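Local coordinates for acetolactate synthase, small subunit (PDB 2FGC), which is probably the regulatory partner of a two-subunit enzyme, built from an ACT domain followed by a second domain of ferredoxin-like topology and assembled as a dimer, at residues A[131-136]-A[148-153]; A[157-162]-A[174-179]. All coordinates share one frame; numbering follows the deposited sequence.

Contact 1 (A[131-136]-A[148-153]); sequences QLVEIF and AIIEIT
Val133 and Ile150 meet through methyl groups. The Val133 branch CG2 lies 3.6 Å from Ile150 CD1 and 4.0 Å from Ile150 CG2, so this one methyl sits against both branches of the isoleucine while the two side chains cross obliquely. With CG1 set anti to the backbone N (chi1 166°), Val133 leaves CG2 as the branch that meets the strand. Three residues on, where the chain leaves the helix, Phe136 makes its contact through its root: CB is 3.7 Å from Ile152 CD1, whereas the ring swings away to meet Phe162 edge-to-face. Ile150 and Ile152 stand two residues apart and therefore emerge on the same face of strand 147-154, matching the three-residue step from Val133 to Phe136. Further out, Ile150 leans on Val120 and Ile152 on Ile118, both of strand 110-121, and Phe162 covers the two isoleucines from helix 156-165. The reverse face of the strand also meets the second subunit, where Glu151 forms a salt bridge with its Arg113. Two helices packed by apolar side chains on one face of a four-stranded antiparallel sheet, in beta-alpha-beta-beta-alpha-beta order, give the ferredoxin-like fold.

Contact 2 (A[157-162]-A[174-179]); sequences SKVEAF and IARTGI
Arg176 reaches Glu160 from strand 171-183, the outermost within this chain of a ferredoxin-like sheet, to the helix 156-165 that packs across it. The two side chains cross at about a right angle, and their flat ends are turned against each other, with carboxylate and guanidinium planes 66° apart. The grip is end-on: NH1 and NH2 of Arg176 both converge on a single oxygen, Glu160 OE2, at 3.2 and 3.3 Å. That oxygen lies near the guanidinium plane, at its edge, but the reverse fit is poorer. NH2 uses the anti lone pair of OE2, while NH1 arrives on the same anti side, 32° out of the carboxylate plane, and neither hydrogen bond is straight. Bends at chi2 and chi3 carry the arginine head to the helix, and Glu160, extended beyond CG, brings CG within 3.4 Å of Arg176 NH2. Val159 adds a loose apolar neighbour, CG1 being 4.5 Å from Arg176 NH1. Long, weak ion pairs to Glu114 and to Glu64 of the second subunit add further negative charge, which may partly balance the positive charge of the buried Arg176. Beyond Arg176, the OG1 of Thr177 is hydrogen-bonded to Met115 N and donates to Gly178 O at 2.9 Å, in the carbonyl plane and on a lone pair.

Contact 1 is complete in the sequence before the first residue of contact 2 is reached, and their centres lie 12 Å apart. Each pairs one of the domain's two helices with a strand of the same four-stranded antiparallel sheet: 126-135 with the inner strand 147-154, then 156-165 with 171-183, the strand outermost within this chain. Helix 156-165 follows strand 147-154 almost at once. The contacts meet where helix 126-135 and its end touch helix 156-165: Leu132 CD2 comes within 3.5 Å of Phe162 CE1, and Lys158 NZ makes a weak hydrogen bond to Phe136 O. The pair illustrates how one sheet can carry an apolar contact and a charged one side by side, while both also reach the second subunit.

Contact 1 (A[131-136]-A[148-153])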
loop_
_atom_site.group_PDB
_atom_site.type_symbol
_atom_site.label_atom_id
_atom_site.label_comp_id
_atom_site.label_asym_id
_atom_site.label_seq_id
_atom_site.Cartn_x
_atom_site.Cartn_y
_atom_site.Cartn_z
ATOM N N GLN A 131 -23.993 -8.345 -3.375
ATOM C CA GLN A 131 -24.483 -7.303 -4.240
ATOM C C GLN A 131 -23.649 -6.059 -4.205
ATOM O O GLN A 131 -23.352 -5.481 -5.245
ATOM C CB GLN A 131 -25.846 -6.931 -3.787
ATOM C CG GLN A 131 -26.773 -7.889 -4.319
ATOM C CD GLN A 131 -28.155 -7.413 -4.149
ATOM O OE1 GLN A 131 -28.491 -6.765 -3.122
ATOM N NE2 GLN A 131 -29.002 -7.705 -5.155
ATOM N N LEU A 132 -23.275 -5.676 -2.989
ATOM C CA LEU A 132 -22.491 -4.491 -2.772
ATOM C C LEU A 132 -21.087 -4.633 -3.430
ATOM O O LEU A 132 -20.592 -3.713 -4.128
ATOM C CB LEU A 132 -22.449 -4.193 -1.269
ATOM C CG LEU A 132 -21.756 -2.868 -1.000
ATOM C CD1 LEU A 132 -22.642 -1.730 -1.404
ATOM C CD2 LEU A 132 -21.278 -2.736 0.488
ATOM N N VAL A 133 -20.471 -5.799 -3.218
ATOM C CA VAL A 133 -19.185 -6.125 -3.807
ATOM C C VAL A 133 -19.289 -6.024 -5.334
ATOM O O VAL A 133 -18.426 -5.414 -5.948
ATOM C CB VAL A 133 -18.751 -7.522 -3.382
ATOM C CG1 VAL A 133 -17.586 -8.048 -4.240
ATOM C CG2 VAL A 133 -18.424 -7.516 -1.898
ATOM N N GLU A 134 -20.346 -6.586 -5.939
ATOM C CA GLU A 134 -20.547 -6.484 -7.393
ATOM C C GLU A 134 -20.670 -5.041 -7.867
ATOM O O GLU A 134 -20.006 -4.664 -8.813
ATOM C CB GLU A 134 -21.789 -7.240 -7.846
ATOM C CG GLU A 134 -21.711 -8.723 -7.619
ATOM C CD GLU A 134 -22.836 -9.498 -8.295
ATOM O OE1 GLU A 134 -23.382 -8.978 -9.326
ATOM O OE2 GLU A 134 -23.163 -10.626 -7.773
ATOM N N ILE A 135 -21.533 -4.247 -7.216
ATOM C CA ILE A 135 -21.687 -2.819 -7.548
ATOM C C ILE A 135 -20.349 -2.077 -7.438
ATOM O O ILE A 135 -20.034 -1.233 -8.262
ATOM C CB ILE A 135 -22.760 -2.113 -6.643
ATOM C CG1 ILE A 135 -24.164 -2.603 -7.012
ATOM C CG2 ILE A 135 -22.690 -0.587 -6.776
ATOM C CD1 ILE A 135 -25.176 -2.529 -5.867
ATOM N N PHE A 136 -19.541 -2.370 -6.432
ATOM C CA PHE A 136 -18.260 -1.671 -6.374
ATOM C C PHE A 136 -17.131 -2.341 -7.156
ATOM O O PHE A 136 -16.020 -1.881 -7.068
ATOM C CB PHE A 136 -17.824 -1.460 -4.941
ATOM C CG PHE A 136 -18.518 -0.310 -4.281
ATOM C CD1 PHE A 136 -19.890 -0.379 -3.993
ATOM C CD2 PHE A 136 -17.833 0.865 -3.966
ATOM C CE1 PHE A 136 -20.599 0.688 -3.377
ATOM C CE2 PHE A 136 -18.544 1.956 -3.372
ATOM C CZ PHE A 136 -19.951 1.845 -3.079
ATOM N N ALA A 148 -16.662 -13.397 4.593
ATOM C CA ALA A 148 -15.817 -13.289 3.421
ATOM C C ALA A 148 -14.651 -12.391 3.711
ATOM O O ALA A 148 -14.631 -11.690 4.717
ATOM C CB ALA A 148 -16.602 -12.735 2.245
ATOM N N ILE A 149 -13.664 -12.435 2.837
ATOM C CA ILE A 149 -12.700 -11.370 2.739
ATOM C C ILE A 149 -12.873 -10.770 1.338
ATOM O O ILE A 149 -12.927 -11.469 0.322
ATOM C CB ILE A 149 -11.234 -11.823 3.058
ATOM C CG1 ILE A 149 -11.118 -12.267 4.543
ATOM C CG2 ILE A 149 -10.244 -10.724 2.668
ATOM C CD1 ILE A 149 -9.828 -13.113 4.899
ATOM N N ILE A 150 -12.999 -9.454 1.324
ATOM C CA ILE A 150 -13.219 -8.729 0.130
ATOM C C ILE A 150 -11.960 -7.912 -0.145
ATOM O O ILE A 150 -11.346 -7.330 0.778
ATOM C CB ILE A 150 -14.433 -7.836 0.310
ATOM C CG1 ILE A 150 -15.688 -8.706 0.527
ATOM C CG2 ILE A 150 -14.587 -6.902 -0.874
ATOM C CD1 ILE A 150 -16.779 -7.967 1.300
ATOM N N GLU A 151 -11.550 -7.953 -1.411
ATOM C CA GLU A 151 -10.572 -7.041 -1.960
ATOM C C GLU A 151 -11.232 -5.879 -2.731
ATOM O O GLU A 151 -12.018 -6.080 -3.651
ATOM C CB GLU A 151 -9.667 -7.827 -2.891
ATOM C CG GLU A 151 -8.486 -7.054 -3.404
ATOM C CD GLU A 151 -8.119 -7.493 -4.813
ATOM O OE1 GLU A 151 -7.573 -8.627 -4.972
ATOM O OE2 GLU A 151 -8.403 -6.699 -5.758
ATOM N N ILE A 152 -10.871 -4.658 -2.386
ATOM C CA ILE A 152 -11.414 -3.479 -3.067
ATOM C C ILE A 152 -10.294 -2.451 -3.408
ATOM O O ILE A 152 -9.459 -2.116 -2.539
ATOM C CB ILE A 152 -12.629 -2.918 -2.273
ATOM C CG1 ILE A 152 -13.650 -2.197 -3.140
ATOM C CG2 ILE A 152 -12.278 -2.158 -1.071
ATOM C CD1 ILE A 152 -14.967 -3.047 -3.162
ATOM N N THR A 153 -10.265 -2.012 -4.678
ATOM C CA THR A 153 -9.302 -1.015 -5.188
ATOM C C THR A 153 -10.041 0.210 -5.743
ATOM O O THR A 153 -11.085 0.034 -6.315
ATOM C CB THR A 153 -8.390 -1.641 -6.305
ATOM O OG1 THR A 153 -7.819 -2.881 -5.853
ATOM C CG2 THR A 153 -7.232 -0.737 -6.589
#

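Contact 2 (A[157-162]-A[174-179])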
loop_
_atom_site.group_PDB
_atom_site.type_symbol
_atom_site.label_atom_id
_atom_site.label_comp_id
_atom_site.label_asym_id
_atom_site.label_seq_id
_atom_site.Cartn_x
_atom_site.Cartn_y
_atom_site.Cartn_z
ATOM N N SER A 157 -12.204 7.839 -1.854
ATOM C CA SER A 157 -13.623 7.973 -1.588
ATOM C C SER A 157 -14.485 6.797 -2.116
ATOM O O SER A 157 -15.597 6.617 -1.685
ATOM C CB SER A 157 -14.127 9.333 -2.101
ATOM O OG SER A 157 -14.013 9.369 -3.507
ATOM N N LYS A 158 -13.998 5.977 -3.031
ATOM C CA LYS A 158 -14.786 4.796 -3.405
ATOM C C LYS A 158 -14.595 3.720 -2.313
ATOM O O LYS A 158 -15.558 3.084 -1.850
ATOM C CB LYS A 158 -14.388 4.295 -4.781
ATOM C CG LYS A 158 -15.003 2.910 -5.151
ATOM C CD LYS A 158 -14.755 2.540 -6.610
ATOM C CE LYS A 158 -14.670 1.034 -6.828
ATOM N NZ LYS A 158 -14.699 0.634 -8.275
ATOM N N VAL A 159 -13.348 3.563 -1.888
ATOM C CA VAL A 159 -12.966 2.626 -0.860
ATOM C C VAL A 159 -13.699 2.952 0.436
ATOM O O VAL A 159 -14.242 2.056 1.075
ATOM C CB VAL A 159 -11.415 2.549 -0.698
ATOM C CG1 VAL A 159 -11.040 1.563 0.402
ATOM C CG2 VAL A 159 -10.778 2.035 -1.996
ATOM N N GLU A 160 -13.759 4.225 0.814
ATOM C CA GLU A 160 -14.392 4.583 2.060
ATOM C C GLU A 160 -15.901 4.476 2.003
ATOM O O GLU A 160 -16.545 3.957 2.928
ATOM C CB GLU A 160 -13.942 5.971 2.504
ATOM C CG GLU A 160 -12.764 5.847 3.453
ATOM C CD GLU A 160 -11.896 7.089 3.512
ATOM O OE1 GLU A 160 -12.361 8.168 3.065
ATOM O OE2 GLU A 160 -10.741 6.982 4.007
ATOM N N ALA A 161 -16.474 4.942 0.904
ATOM C CA ALA A 161 -17.911 4.781 0.676
ATOM C C ALA A 161 -18.280 3.293 0.808
ATOM O O ALA A 161 -19.289 2.931 1.415
ATOM C CB ALA A 161 -18.299 5.334 -0.677
ATOM N N PHE A 162 -17.445 2.426 0.267
ATOM C CA PHE A 162 -17.708 0.990 0.346
ATOM C C PHE A 162 -17.696 0.472 1.812
ATOM O O PHE A 162 -18.662 -0.150 2.283
ATOM C CB PHE A 162 -16.704 0.195 -0.515
ATOM C CG PHE A 162 -16.899 -1.279 -0.389
ATOM C CD1 PHE A 162 -17.912 -1.917 -1.103
ATOM C CD2 PHE A 162 -16.164 -2.011 0.508
ATOM C CE1 PHE A 162 -18.149 -3.304 -0.989
ATOM C CE2 PHE A 162 -16.407 -3.421 0.660
ATOM C CZ PHE A 162 -17.416 -4.057 -0.119
ATOM N N ILE A 174 -9.834 -4.782 8.803
ATOM C CA ILE A 174 -9.599 -3.963 7.619
ATOM C C ILE A 174 -8.124 -3.707 7.557
ATOM O O ILE A 174 -7.523 -3.263 8.582
ATOM C CB ILE A 174 -10.311 -2.619 7.647
ATOM C CG1 ILE A 174 -11.821 -2.817 7.602
ATOM C CG2 ILE A 174 -9.863 -1.757 6.442
ATOM C CD1 ILE A 174 -12.629 -1.498 7.795
ATOM N N ALA A 175 -7.533 -4.001 6.387
ATOM C CA ALA A 175 -6.092 -3.732 6.128
ATOM C C ALA A 175 -6.008 -3.008 4.813
ATOM O O ALA A 175 -6.461 -3.503 3.792
ATOM C CB ALA A 175 -5.251 -5.038 6.103
ATOM N N ARG A 176 -5.339 -1.867 4.845
ATOM C CA ARG A 176 -5.441 -0.839 3.832
ATOM C C ARG A 176 -4.042 -0.396 3.453
ATOM O O ARG A 176 -3.154 -0.347 4.292
ATOM C CB ARG A 176 -6.150 0.361 4.425
ATOM C CG ARG A 176 -7.612 0.416 4.214
ATOM C CD ARG A 176 -7.973 1.823 3.865
ATOM N NE ARG A 176 -9.056 2.345 4.671
ATOM C CZ ARG A 176 -9.629 3.516 4.448
ATOM N NH1 ARG A 176 -9.214 4.272 3.450
ATOM N NH2 ARG A 176 -10.613 3.932 5.220
ATOM N N THR A 177 -3.851 -0.057 2.191
ATOM C CA THR A 177 -2.595 0.537 1.739
ATOM C C THR A 177 -2.837 2.045 1.867
ATOM O O THR A 177 -3.982 2.493 2.032
ATOM C CB THR A 177 -2.360 0.129 0.281
ATOM O OG1 THR A 177 -3.283 0.845 -0.577
ATOM C CG2 THR A 177 -2.589 -1.390 0.106
ATOM N N GLY A 178 -1.822 2.874 1.788
ATOM C CA GLY A 178 -2.195 4.274 1.557
ATOM C C GLY A 178 -2.545 4.559 0.096
ATOM O O GLY A 178 -2.862 3.663 -0.689
ATOM N N ILE A 179 -2.436 5.813 -0.298
ATOM C CA ILE A 179 -2.646 6.184 -1.676
ATOM C C ILE A 179 -1.367 5.949 -2.501
ATOM O O ILE A 179 -0.267 6.369 -2.088
ATOM C CB ILE A 179 -2.971 7.674 -1.716
ATOM C CG1 ILE A 179 -4.162 8.001 -0.801
ATOM C CG2 ILE A 179 -3.136 8.170 -3.142
ATOM C CD1 ILE A 179 -5.500 7.485 -1.313
#